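Local coordinates for protein putative Glycosidase (Bacteroides thetaiotaomicron, PDB 3R67) that is a putative glycosidase, probably a five-bladed beta-propeller, whose precise function is not established, at residues A[24-29]-A[63-68]; A[79-84]-A[139-144]; A[103-108]-A[113-118]; A[122-127]-A[132-137]; A[202-205]-A[211-214]. All blocks are in the same frame, centred on the assembly; numbering follows the deposited sequence.

Contact 1 (A[24-29]-A[63-68]); sequences NPIVSP and VVVLYR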
# COMPACT_ATOMS: atom_id res chain seq x y z
N ASN A 24 13.97 6.74 11.85
CA ASN A 24 12.54 6.49 12.03
C ASN A 24 12.00 7.02 13.37
O ASN A 24 12.70 6.97 14.38
CB ASN A 24 12.27 4.99 11.93
CG ASN A 24 12.53 4.47 10.55
OD1 ASN A 24 12.16 5.10 9.56
ND2 ASN A 24 13.08 3.26 10.45
N PRO A 25 10.74 7.54 13.41
CA PRO A 25 9.78 7.66 12.27
C PRO A 25 10.16 8.79 11.33
O PRO A 25 10.66 9.82 11.75
CB PRO A 25 8.45 7.95 12.97
CG PRO A 25 8.82 8.62 14.26
CD PRO A 25 10.16 8.05 14.67
N ILE A 26 9.91 8.58 10.06
CA ILE A 26 10.15 9.62 9.07
C ILE A 26 8.93 10.60 9.05
O ILE A 26 9.11 11.75 8.68
CB ILE A 26 10.47 9.05 7.67
CG1 ILE A 26 9.30 8.23 7.07
CG2 ILE A 26 11.75 8.21 7.72
CD1 ILE A 26 9.29 8.14 5.56
N VAL A 27 7.72 10.15 9.41
CA VAL A 27 6.49 10.96 9.46
C VAL A 27 5.75 10.62 10.75
O VAL A 27 5.54 9.45 11.06
CB VAL A 27 5.55 10.82 8.21
CG1 VAL A 27 4.40 11.83 8.27
CG2 VAL A 27 6.31 11.01 6.90
N SER A 28 5.35 11.65 11.48
CA SER A 28 4.62 11.60 12.75
C SER A 28 3.47 12.58 12.72
O SER A 28 3.53 13.50 11.92
CB SER A 28 5.55 11.91 13.93
OG SER A 28 6.64 11.01 14.02
N PRO A 29 2.40 12.43 13.55
CA PRO A 29 1.32 13.43 13.53
C PRO A 29 1.81 14.84 13.89
O PRO A 29 2.74 15.01 14.69
CB PRO A 29 0.33 12.92 14.58
CG PRO A 29 0.69 11.57 14.85
CD PRO A 29 2.13 11.39 14.56
N VAL A 63 12.51 11.24 -3.54
CA VAL A 63 11.62 10.22 -3.01
C VAL A 63 10.41 10.96 -2.46
O VAL A 63 10.58 11.84 -1.62
CB VAL A 63 12.27 9.28 -1.96
CG1 VAL A 63 11.26 8.26 -1.46
CG2 VAL A 63 13.52 8.58 -2.51
N VAL A 64 9.20 10.64 -2.94
CA VAL A 64 7.99 11.28 -2.45
C VAL A 64 7.15 10.23 -1.76
O VAL A 64 6.86 9.19 -2.35
CB VAL A 64 7.19 12.02 -3.56
CG1 VAL A 64 5.86 12.55 -3.02
CG2 VAL A 64 8.01 13.14 -4.17
N VAL A 65 6.79 10.49 -0.49
CA VAL A 65 5.98 9.61 0.32
C VAL A 65 4.61 10.29 0.49
O VAL A 65 4.54 11.44 0.93
CB VAL A 65 6.67 9.26 1.68
CG1 VAL A 65 5.69 8.71 2.72
CG2 VAL A 65 7.86 8.30 1.48
N LEU A 66 3.55 9.59 0.09
CA LEU A 66 2.17 10.09 0.25
C LEU A 66 1.57 9.33 1.42
O LEU A 66 1.25 8.14 1.29
CB LEU A 66 1.32 9.96 -1.05
CG LEU A 66 1.87 10.66 -2.31
CD1 LEU A 66 0.96 10.39 -3.49
CD2 LEU A 66 2.02 12.18 -2.11
N TYR A 67 1.56 9.95 2.62
CA TYR A 67 1.17 9.25 3.83
C TYR A 67 -0.29 9.46 4.19
O TYR A 67 -0.83 10.56 4.08
CB TYR A 67 2.04 9.67 5.04
CG TYR A 67 2.10 11.16 5.32
CD1 TYR A 67 3.07 11.97 4.72
CD2 TYR A 67 1.26 11.75 6.26
CE1 TYR A 67 3.16 13.32 5.00
CE2 TYR A 67 1.33 13.11 6.55
CZ TYR A 67 2.29 13.89 5.93
OH TYR A 67 2.39 15.24 6.20
N ARG A 68 -0.91 8.39 4.67
CA ARG A 68 -2.27 8.41 5.17
C ARG A 68 -2.30 9.15 6.51
O ARG A 68 -1.66 8.73 7.48
CB ARG A 68 -2.80 6.98 5.30
CG ARG A 68 -4.19 6.93 5.89
CD ARG A 68 -4.64 5.52 6.13
NE ARG A 68 -5.87 5.51 6.91
CZ ARG A 68 -6.53 4.41 7.26
NH1 ARG A 68 -6.08 3.21 6.88
NH2 ARG A 68 -7.62 4.49 8.00
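Ile26 and Val27, on a loop near the N terminus, make a small, buried apolar contact with Val65 and Tyr67 on one side of strand 62-70, inside a four-stranded antiparallel sheet that fits one blade of the beta-propeller expected for this family. The main element is a CH-pi contact: CG1 of Val27 stands 3.5 Å from the centroid of the Tyr67 ring and only 2° off its normal, so the methyl lies almost equally far from all six ring carbons. With that methyl opposite the backbone N (chi1 -173°), the valine meets the ring squarely, the two side chains crossing at about a right angle. Branching suits the place: while CG1 sits over the ring centre, the second methyl, CG2, lies 4.0 Å from CD1 of Tyr67. Looser packing continues beside it, where CD1 of Ile26 reaches CG2 of Val65 at 4.3 Å. The loop is held by strand 345-351, against which Ile26 and Val27 form a classic beta bulge facing Val346. The Tyr67 hydroxyl is hydrogen-bonded to Glu47 and Arg97, which implies a ring held at its polar end while one face is given to the Val27 methyl.

Contact 2 (A[79-84]-A[139-144]); sequences SRTSRL and WNRKQA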
# COMPACT_ATOMS: atom_id res chain seq x y z
N SER A 79 -14.34 7.33 15.04
CA SER A 79 -13.92 7.30 13.63
C SER A 79 -13.57 8.69 13.13
O SER A 79 -14.21 9.67 13.50
CB SER A 79 -15.01 6.71 12.75
OG SER A 79 -15.13 5.31 12.97
N ARG A 80 -12.52 8.76 12.29
CA ARG A 80 -11.89 9.95 11.73
C ARG A 80 -11.85 9.88 10.16
O ARG A 80 -12.34 8.91 9.60
CB ARG A 80 -10.46 10.06 12.34
CG ARG A 80 -10.47 10.18 13.89
CD ARG A 80 -9.12 9.92 14.55
NE ARG A 80 -9.20 9.84 16.02
CZ ARG A 80 -8.99 10.86 16.86
NH1 ARG A 80 -8.67 12.05 16.40
NH2 ARG A 80 -9.09 10.68 18.17
N THR A 81 -11.32 10.93 9.48
CA THR A 81 -11.22 11.04 8.01
C THR A 81 -9.77 10.88 7.58
O THR A 81 -8.87 11.49 8.17
CB THR A 81 -11.80 12.40 7.54
OG1 THR A 81 -13.18 12.47 7.92
CG2 THR A 81 -11.71 12.61 6.02
N SER A 82 -9.53 10.09 6.53
CA SER A 82 -8.20 9.90 5.98
C SER A 82 -7.99 10.82 4.76
O SER A 82 -8.85 10.93 3.90
CB SER A 82 -7.94 8.45 5.61
OG SER A 82 -7.92 7.65 6.78
N ARG A 83 -6.86 11.51 4.77
CA ARG A 83 -6.34 12.43 3.74
C ARG A 83 -4.88 12.09 3.53
O ARG A 83 -4.28 11.51 4.43
CB ARG A 83 -6.55 13.89 4.16
CG ARG A 83 -8.02 14.23 4.37
CD ARG A 83 -8.16 15.66 4.83
NE ARG A 83 -9.56 16.01 5.10
CZ ARG A 83 -10.14 15.88 6.28
NH1 ARG A 83 -9.47 15.36 7.30
NH2 ARG A 83 -11.39 16.26 6.45
N LEU A 84 -4.31 12.43 2.36
CA LEU A 84 -2.92 12.06 2.10
C LEU A 84 -2.00 13.28 2.17
O LEU A 84 -2.21 14.28 1.49
CB LEU A 84 -2.76 11.38 0.75
CG LEU A 84 -3.66 10.17 0.47
CD1 LEU A 84 -3.32 9.56 -0.89
CD2 LEU A 84 -3.58 9.10 1.59
N TRP A 139 -13.55 5.23 1.50
CA TRP A 139 -14.25 4.73 2.70
C TRP A 139 -15.35 5.72 3.10
O TRP A 139 -15.08 6.87 3.43
CB TRP A 139 -13.23 4.50 3.83
CG TRP A 139 -13.78 4.00 5.14
CD1 TRP A 139 -13.54 4.53 6.37
CD2 TRP A 139 -14.64 2.87 5.35
NE1 TRP A 139 -14.15 3.77 7.34
CE2 TRP A 139 -14.83 2.74 6.75
CE3 TRP A 139 -15.22 1.91 4.50
CZ2 TRP A 139 -15.59 1.71 7.31
CZ3 TRP A 139 -15.96 0.89 5.06
CH2 TRP A 139 -16.15 0.80 6.45
N ASN A 140 -16.61 5.27 3.00
CA ASN A 140 -17.78 6.10 3.34
C ASN A 140 -18.48 5.54 4.60
O ASN A 140 -19.61 5.93 4.89
CB ASN A 140 -18.76 6.17 2.15
CG ASN A 140 -19.36 4.86 1.71
OD1 ASN A 140 -19.08 3.79 2.26
ND2 ASN A 140 -20.21 4.90 0.69
N ARG A 141 -17.79 4.63 5.32
CA ARG A 141 -18.17 3.92 6.55
C ARG A 141 -19.26 2.85 6.27
O ARG A 141 -19.70 2.15 7.20
CB ARG A 141 -18.62 4.86 7.69
CG ARG A 141 -17.53 5.83 8.07
CD ARG A 141 -17.82 6.65 9.29
NE ARG A 141 -16.73 7.61 9.45
CZ ARG A 141 -16.80 8.75 10.13
NH1 ARG A 141 -17.93 9.12 10.71
NH2 ARG A 141 -15.75 9.56 10.18
N LYS A 142 -19.64 2.68 4.98
CA LYS A 142 -20.61 1.69 4.53
C LYS A 142 -19.88 0.62 3.71
O LYS A 142 -19.99 -0.57 3.99
CB LYS A 142 -21.76 2.34 3.73
CG LYS A 142 -22.67 3.19 4.62
CD LYS A 142 -23.68 4.01 3.84
CE LYS A 142 -24.85 4.49 4.69
NZ LYS A 142 -24.48 5.38 5.82
N GLN A 143 -19.08 1.05 2.74
CA GLN A 143 -18.32 0.11 1.93
C GLN A 143 -16.94 0.67 1.55
O GLN A 143 -16.80 1.86 1.27
CB GLN A 143 -19.10 -0.26 0.67
CG GLN A 143 -18.51 -1.44 -0.08
CD GLN A 143 -19.06 -1.47 -1.42
OE1 GLN A 143 -18.29 -1.43 -2.38
NE2 GLN A 143 -20.39 -1.51 -1.53
N ALA A 144 -15.93 -0.22 1.53
CA ALA A 144 -14.56 0.04 1.11
C ALA A 144 -14.42 -0.36 -0.34
O ALA A 144 -14.74 -1.48 -0.70
CB ALA A 144 -13.56 -0.73 2.00
O HOH W 1 -13.64 6.45 9.30
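Arg141 reaches from the turn 139-144 to the backbone of Ser79 and Arg80, and its flat end is where the two segments come closest. CB of Ser79 lies over one face of the guanidinium, offset toward its rim, 3.8 Å from CZ of Arg141. At the edge, near the guanidinium plane, O of Arg80 sits 3.5 Å from NH2 of Arg141. With CG anti to the carbonyl carbon (chi1 -60°), a chain extended from CG to NE gives the arginine its reach, and a small serine lets the group lie close to the main chain. The start of the arginine is packed more firmly: its CA rests 3.4 Å above the plane of the Trp139 ring, toward the rim. This turn links strands 132-139 and 144-151, neighbours in a four-stranded antiparallel sheet, consistent with a propeller blade. N of Lys142 comes to OD1 of Asn140 at 3.0 Å from above the carbonyl plane, making an Asx turn; N of Gln143 reaches the same oxygen at 2.8 Å, nearly straight (173°) and in that plane, which completes the wider Asx motif. Asparagine suits the place because its short amide reaches both peptides, and its ND2 is hydrogen-bonded to O of Glu112. The polar rim is looser: beside the solvent-exposed Ser79, a water donates to that same O of Arg80 at 2.8 Å and receives only a weak bond from NE of Arg141 at 3.3 Å.

Contact 3 (A[103-108]-A[113-118]); sequences FYPADD and LEWPGG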
# COMPACT_ATOMS: atom_id res chain seq x y z
N PHE A 103 -4.39 15.00 -1.37
CA PHE A 103 -5.45 14.11 -1.81
C PHE A 103 -6.41 13.87 -0.65
O PHE A 103 -5.97 13.56 0.46
CB PHE A 103 -4.86 12.80 -2.35
CG PHE A 103 -5.83 11.99 -3.17
CD1 PHE A 103 -6.04 12.29 -4.52
CD2 PHE A 103 -6.48 10.89 -2.63
CE1 PHE A 103 -6.91 11.54 -5.29
CE2 PHE A 103 -7.33 10.11 -3.41
CZ PHE A 103 -7.55 10.45 -4.73
N TYR A 104 -7.72 14.09 -0.89
CA TYR A 104 -8.71 14.05 0.18
C TYR A 104 -10.13 13.98 -0.34
O TYR A 104 -10.34 14.35 -1.50
CB TYR A 104 -8.56 15.34 1.05
CG TYR A 104 -8.34 16.60 0.24
CD1 TYR A 104 -9.41 17.32 -0.27
CD2 TYR A 104 -7.05 17.08 0.00
CE1 TYR A 104 -9.21 18.46 -1.03
CE2 TYR A 104 -6.83 18.20 -0.78
CZ TYR A 104 -7.92 18.90 -1.29
OH TYR A 104 -7.72 20.01 -2.06
N PRO A 105 -11.14 13.65 0.51
CA PRO A 105 -12.53 13.73 0.03
C PRO A 105 -12.90 15.19 -0.24
O PRO A 105 -12.55 16.09 0.55
CB PRO A 105 -13.33 13.10 1.19
CG PRO A 105 -12.53 13.28 2.38
CD PRO A 105 -11.09 13.20 1.92
N ALA A 106 -13.53 15.44 -1.38
CA ALA A 106 -13.91 16.79 -1.78
C ALA A 106 -15.32 16.80 -2.39
O ALA A 106 -15.94 15.73 -2.52
CB ALA A 106 -12.89 17.34 -2.78
N ASP A 107 -15.82 17.98 -2.76
CA ASP A 107 -17.12 18.09 -3.39
C ASP A 107 -16.94 17.80 -4.87
O ASP A 107 -16.94 18.72 -5.69
CB ASP A 107 -17.75 19.46 -3.11
CG ASP A 107 -19.21 19.57 -3.53
OD1 ASP A 107 -19.86 18.51 -3.68
OD2 ASP A 107 -19.71 20.72 -3.66
N ASP A 108 -16.72 16.52 -5.19
CA ASP A 108 -16.42 15.99 -6.52
C ASP A 108 -17.32 14.79 -6.83
O ASP A 108 -18.19 14.45 -6.02
CB ASP A 108 -14.91 15.59 -6.60
CG ASP A 108 -14.39 14.63 -5.53
OD1 ASP A 108 -15.15 13.74 -5.10
OD2 ASP A 108 -13.19 14.73 -5.17
N LEU A 113 -18.81 7.97 -2.21
CA LEU A 113 -17.97 6.83 -1.95
C LEU A 113 -16.86 7.16 -0.95
O LEU A 113 -16.38 6.24 -0.30
CB LEU A 113 -17.36 6.35 -3.28
CG LEU A 113 -18.35 6.10 -4.42
CD1 LEU A 113 -17.64 5.64 -5.67
CD2 LEU A 113 -19.44 5.10 -4.03
N GLU A 114 -16.49 8.44 -0.80
CA GLU A 114 -15.36 8.86 0.05
C GLU A 114 -15.77 9.63 1.32
O GLU A 114 -14.93 9.81 2.20
CB GLU A 114 -14.40 9.74 -0.76
CG GLU A 114 -13.75 8.99 -1.91
CD GLU A 114 -12.83 9.76 -2.84
OE1 GLU A 114 -12.68 10.98 -2.66
OE2 GLU A 114 -12.28 9.13 -3.77
N TRP A 115 -17.02 10.05 1.45
CA TRP A 115 -17.37 10.79 2.66
C TRP A 115 -18.14 9.89 3.66
O TRP A 115 -19.04 9.17 3.24
CB TRP A 115 -18.20 12.06 2.31
CG TRP A 115 -18.30 13.01 3.47
CD1 TRP A 115 -19.40 13.24 4.24
CD2 TRP A 115 -17.20 13.69 4.12
NE1 TRP A 115 -19.08 14.08 5.29
CE2 TRP A 115 -17.72 14.33 5.27
CE3 TRP A 115 -15.83 13.76 3.88
CZ2 TRP A 115 -16.92 15.09 6.13
CZ3 TRP A 115 -15.04 14.49 4.74
CH2 TRP A 115 -15.58 15.15 5.85
N PRO A 116 -17.77 9.89 4.96
CA PRO A 116 -16.76 10.74 5.63
C PRO A 116 -15.40 10.07 5.93
O PRO A 116 -14.54 10.74 6.48
CB PRO A 116 -17.44 11.07 6.97
CG PRO A 116 -18.38 9.88 7.24
CD PRO A 116 -18.52 9.10 5.95
N GLY A 117 -15.21 8.82 5.56
CA GLY A 117 -13.98 8.08 5.85
C GLY A 117 -12.73 8.55 5.15
O GLY A 117 -11.62 8.38 5.68
N GLY A 118 -12.90 9.11 3.96
CA GLY A 118 -11.78 9.62 3.18
C GLY A 118 -11.11 8.64 2.24
O GLY A 118 -11.72 7.69 1.74
O HOH W 2 -14.63 12.79 -2.62
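Two acidic side chains, Asp108 and Glu114, turn toward each other across this contact, OD1 of the first 4.4 Å from OE1 of the second, with a water between them. They belong to the connection that leaves strand 96-97, passes through the short helix 111-114 and enters strand 118-126, carrying the chain from one four-stranded antiparallel sheet to another in what its family suggests is a beta-propeller. The water lies 2.7 Å from OD1 of Asp108 and 2.7 Å from OE1 of Glu114, and it accepts from N of Ala106. Lys159 forms salt bridges with both carboxylates, so the two acids probably share its positive charge. An extended chain (chi2 177°) carries the Glu114 carboxylate to the water, while its CB packs 4.0 Å from CB of Pro105; OE2 is held by Tyr136 and Gln138. Beside this polar cluster the packing is apolar. Pro105 approaches the edge of Trp115, its CG 3.7 Å from CE3 of that ring, the side chains crossing at about a right angle. CB of Pro116, which follows a cis peptide bond, covers the centre of one face of the indole. The rigid ring of Pro105 presents CB and CG to the indole edge and to the backbone. At Gly118 (phi 89°, psi -152°) a beta carbon would jam against the preceding carbonyl O and crowd CD of Pro105; the bare CA lies 3.8 Å from CG of Pro105.

Contact 4 (A[122-127]-A[132-137]); sequences PRVAVT and YVMLYT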
# COMPACT_ATOMS: atom_id res chain seq x y z
N PRO A 122 -2.78 4.40 0.07
CA PRO A 122 -2.45 4.45 -1.36
C PRO A 122 -1.21 3.62 -1.74
O PRO A 122 -0.34 3.40 -0.91
CB PRO A 122 -2.16 5.93 -1.59
CG PRO A 122 -1.56 6.39 -0.26
CD PRO A 122 -2.25 5.58 0.80
N ARG A 123 -1.14 3.20 -3.00
CA ARG A 123 0.02 2.60 -3.66
C ARG A 123 0.21 3.35 -4.93
O ARG A 123 -0.76 3.52 -5.67
CB ARG A 123 -0.08 1.09 -3.91
CG ARG A 123 0.16 0.17 -2.75
CD ARG A 123 -1.11 -0.09 -2.00
NE ARG A 123 -0.97 -1.17 -1.03
CZ ARG A 123 -1.76 -1.28 0.03
NH1 ARG A 123 -2.69 -0.37 0.26
NH2 ARG A 123 -1.59 -2.27 0.88
N VAL A 124 1.43 3.82 -5.20
CA VAL A 124 1.68 4.59 -6.41
C VAL A 124 2.79 3.90 -7.23
O VAL A 124 3.76 3.37 -6.71
CB VAL A 124 2.02 6.09 -6.09
CG1 VAL A 124 2.44 6.86 -7.35
CG2 VAL A 124 0.84 6.80 -5.43
N ALA A 125 2.59 3.89 -8.54
CA ALA A 125 3.56 3.44 -9.54
C ALA A 125 3.48 4.40 -10.71
O ALA A 125 2.49 5.12 -10.83
CB ALA A 125 3.30 2.01 -9.96
N VAL A 126 4.52 4.46 -11.53
CA VAL A 126 4.50 5.40 -12.64
C VAL A 126 4.70 4.63 -13.97
O VAL A 126 5.43 3.63 -14.03
CB VAL A 126 5.57 6.53 -12.44
CG1 VAL A 126 7.01 5.99 -12.51
CG2 VAL A 126 5.36 7.68 -13.42
N THR A 127 4.06 5.13 -15.03
CA THR A 127 4.26 4.60 -16.38
C THR A 127 5.58 5.13 -16.93
O THR A 127 6.11 6.13 -16.42
CB THR A 127 3.09 4.99 -17.30
OG1 THR A 127 3.14 6.39 -17.57
CG2 THR A 127 1.74 4.57 -16.75
N TYR A 132 1.61 8.95 -13.08
CA TYR A 132 1.53 8.30 -11.77
C TYR A 132 0.13 7.72 -11.58
O TYR A 132 -0.86 8.42 -11.78
CB TYR A 132 1.90 9.25 -10.61
CG TYR A 132 3.34 9.67 -10.65
CD1 TYR A 132 4.33 8.91 -10.03
CD2 TYR A 132 3.74 10.81 -11.35
CE1 TYR A 132 5.68 9.26 -10.11
CE2 TYR A 132 5.09 11.16 -11.45
CZ TYR A 132 6.05 10.39 -10.82
OH TYR A 132 7.35 10.77 -10.90
N VAL A 133 0.07 6.44 -11.23
CA VAL A 133 -1.19 5.75 -11.05
C VAL A 133 -1.31 5.37 -9.58
O VAL A 133 -0.49 4.61 -9.04
CB VAL A 133 -1.32 4.53 -12.01
CG1 VAL A 133 -2.65 3.79 -11.81
CG2 VAL A 133 -1.18 4.97 -13.46
N MSE A 134 -2.32 5.94 -8.91
CA MSE A 134 -2.56 5.66 -7.51
C MSE A 134 -3.76 4.77 -7.32
O MSE A 134 -4.81 5.04 -7.90
CB MSE A 134 -2.78 6.96 -6.73
CG MSE A 134 -3.11 6.73 -5.23
SE MSE A 134 -4.02 8.24 -4.40
CE MSE A 134 -2.65 9.41 -4.45
N LEU A 135 -3.59 3.72 -6.52
CA LEU A 135 -4.64 2.77 -6.11
C LEU A 135 -4.87 2.96 -4.64
O LEU A 135 -3.92 2.79 -3.87
CB LEU A 135 -4.24 1.33 -6.46
CG LEU A 135 -4.18 1.00 -7.94
CD1 LEU A 135 -3.30 -0.14 -8.17
CD2 LEU A 135 -5.57 0.80 -8.54
N TYR A 136 -6.08 3.38 -4.25
CA TYR A 136 -6.37 3.64 -2.85
C TYR A 136 -7.75 3.14 -2.47
O TYR A 136 -8.53 2.73 -3.33
CB TYR A 136 -6.26 5.17 -2.62
CG TYR A 136 -7.34 5.98 -3.32
CD1 TYR A 136 -7.22 6.32 -4.67
CD2 TYR A 136 -8.44 6.47 -2.62
CE1 TYR A 136 -8.22 7.05 -5.32
CE2 TYR A 136 -9.43 7.22 -3.25
CZ TYR A 136 -9.31 7.51 -4.61
OH TYR A 136 -10.27 8.27 -5.25
N THR A 137 -8.06 3.20 -1.18
CA THR A 137 -9.37 2.81 -0.67
C THR A 137 -10.25 4.02 -0.43
O THR A 137 -9.84 4.96 0.25
CB THR A 137 -9.24 2.04 0.65
OG1 THR A 137 -8.26 1.02 0.53
CG2 THR A 137 -10.55 1.46 1.14
O HOH W 3 -0.46 1.83 -7.81
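Val126 and Tyr132 lie side by side and point the same way from a buried antiparallel hairpin, with CG2 of the valine over the middle of the phenol ring, 3.6 Å from the ring centroid: a CH-pi contact. It is the valine methyl opposite the backbone N that covers the ring. Val124 comes to the same ring at its edge, CG1 lying 3.9 Å from CD1 of Tyr132, while CG2 packs 3.8 Å from CB of Met134, a selenomethionine. Pro122 carries the row on, CB to CG of Met134 at 3.8 Å. Val124, Val126, Tyr132 and Met134 share one face; Pro122, Val124 and Tyr132 pack on strand 50-59, and the Tyr132 hydroxyl bonds to O of Ile58. From the other face Ala125, Val133 and Leu135 meet strand 180-187, while the Arg123 guanidinium bonds to O of Cys248 and O of Gly249. The short strand segments, N-to-C directions 167° apart, belong to the first two strands of a four-stranded antiparallel sheet, consistent with a propeller blade. Four backbone hydrogen bonds join them, the straightest from N of Val133 to O of Ala125 (2.8 Å, 177°). With these peptides paired and Arg123 satisfied, branched and aromatic residues can join the sheet to its neighbours by apolar packing.

Contact 5 (A[202-205]-A[211-214]); sequences MYWG and VATS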
# COMPACT_ATOMS: atom_id res chain seq x y z
N MSE A 202 -2.18 -6.50 -11.82
CA MSE A 202 -2.10 -6.15 -10.39
C MSE A 202 -2.53 -7.28 -9.48
O MSE A 202 -3.46 -8.02 -9.79
CB MSE A 202 -2.93 -4.91 -10.02
CG MSE A 202 -4.44 -5.12 -10.07
SE MSE A 202 -5.44 -3.59 -9.38
CE MSE A 202 -4.38 -2.42 -10.03
N TYR A 203 -1.90 -7.34 -8.31
CA TYR A 203 -2.29 -8.19 -7.19
C TYR A 203 -3.10 -7.31 -6.29
O TYR A 203 -2.72 -6.16 -6.08
CB TYR A 203 -1.07 -8.80 -6.48
CG TYR A 203 -0.21 -9.64 -7.39
CD1 TYR A 203 -0.51 -10.98 -7.63
CD2 TYR A 203 0.89 -9.09 -8.04
CE1 TYR A 203 0.26 -11.75 -8.50
CE2 TYR A 203 1.68 -9.86 -8.90
CZ TYR A 203 1.35 -11.18 -9.13
OH TYR A 203 2.11 -11.93 -9.99
N TRP A 204 -4.25 -7.78 -5.82
CA TRP A 204 -5.03 -6.96 -4.91
C TRP A 204 -5.74 -7.85 -3.91
O TRP A 204 -6.02 -9.02 -4.20
CB TRP A 204 -6.03 -6.05 -5.69
CG TRP A 204 -7.18 -6.81 -6.28
CD1 TRP A 204 -7.20 -7.48 -7.47
CD2 TRP A 204 -8.44 -7.06 -5.65
NE1 TRP A 204 -8.40 -8.13 -7.63
CE2 TRP A 204 -9.17 -7.91 -6.51
CE3 TRP A 204 -9.01 -6.67 -4.43
CZ2 TRP A 204 -10.47 -8.33 -6.21
CZ3 TRP A 204 -10.28 -7.13 -4.11
CH2 TRP A 204 -10.99 -7.95 -5.00
N GLY A 205 -6.08 -7.30 -2.76
CA GLY A 205 -6.83 -8.04 -1.76
C GLY A 205 -6.30 -7.90 -0.36
O GLY A 205 -5.16 -7.46 -0.14
N VAL A 211 -5.82 -11.56 -8.91
CA VAL A 211 -5.04 -10.91 -9.96
C VAL A 211 -6.03 -10.24 -10.90
O VAL A 211 -7.02 -10.87 -11.31
CB VAL A 211 -4.06 -11.87 -10.70
CG1 VAL A 211 -3.36 -11.16 -11.87
CG2 VAL A 211 -3.04 -12.47 -9.74
N ALA A 212 -5.81 -8.96 -11.18
CA ALA A 212 -6.65 -8.20 -12.11
C ALA A 212 -5.80 -7.67 -13.25
O ALA A 212 -4.59 -7.48 -13.07
CB ALA A 212 -7.35 -7.05 -11.38
N THR A 213 -6.42 -7.46 -14.43
CA THR A 213 -5.71 -6.93 -15.60
C THR A 213 -6.42 -5.68 -16.13
O THR A 213 -7.61 -5.46 -15.87
CB THR A 213 -5.55 -8.00 -16.70
OG1 THR A 213 -6.81 -8.32 -17.29
CG2 THR A 213 -4.84 -9.26 -16.22
N SER A 214 -5.68 -4.87 -16.90
CA SER A 214 -6.19 -3.63 -17.51
C SER A 214 -5.47 -3.33 -18.82
O SER A 214 -4.33 -3.77 -19.00
CB SER A 214 -6.00 -2.46 -16.55
OG SER A 214 -6.60 -1.26 -17.02
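Ala212 is the small residue between two large ones on one face of a short antiparallel hairpin: its CB touches CG of Met202, a selenomethionine, at 3.7 Å and CD1 of Trp204 at 3.9 Å. A single methyl lets both neighbours close in, and Met202 CG, set between its own backbone N and carbonyl carbon (chi1 70°), is brought against it. On the other face Tyr203 and Val211 run alongside each other, CG2 of the valine 3.6 Å from CE1 of the ring. In the backbone, Met202 and Ala212 form a hydrogen-bonded pair. N of Met202 donates to O of Ala212 at 2.9 Å, and N of Ala212 returns the bond to O of Met202 at 2.9 Å and 167°. The short strand segments run 140° apart, some 40° from exactly antiparallel, so the pair is strongly twisted. Farther out, the Tyr203 hydroxyl bonds to O of Pro294 while its ring stacks on Phe289, and NE1 of Trp204 bonds to OD1 of Asn210, with Phe230 meeting the indole edge-to-face. Beyond Val211, strand 210-214 pairs with strand 221-222, as in successive strands of a propeller blade. Backbone pairing thus sets the hairpin and apolar contact holds both faces, the buried tyrosine and tryptophan having their polar groups satisfied.

Following the chain from the N terminus, contact 1 closes the first loop, bringing residues 24-29 onto strand 62-70. Contact 2 opens after it, from residues 79-84, and closes only at 139-144. Nested within that long loop lie contact 3, which folds the connection around helix 111-114 on itself, and then contact 4, the hairpin of strands 118-126 and 132-139; these two follow in series. Contact 5 comes last, a separate hairpin of strands 199-204 and 210-214. None cross. Arg68 bonds to Ser82 within the first sheet, between contacts 1 and 2; Thr81 OG1 bonds to O of Pro116, joining that sheet to the 111-118 connection, and Leu84 packs on Pro122 of the second sheet.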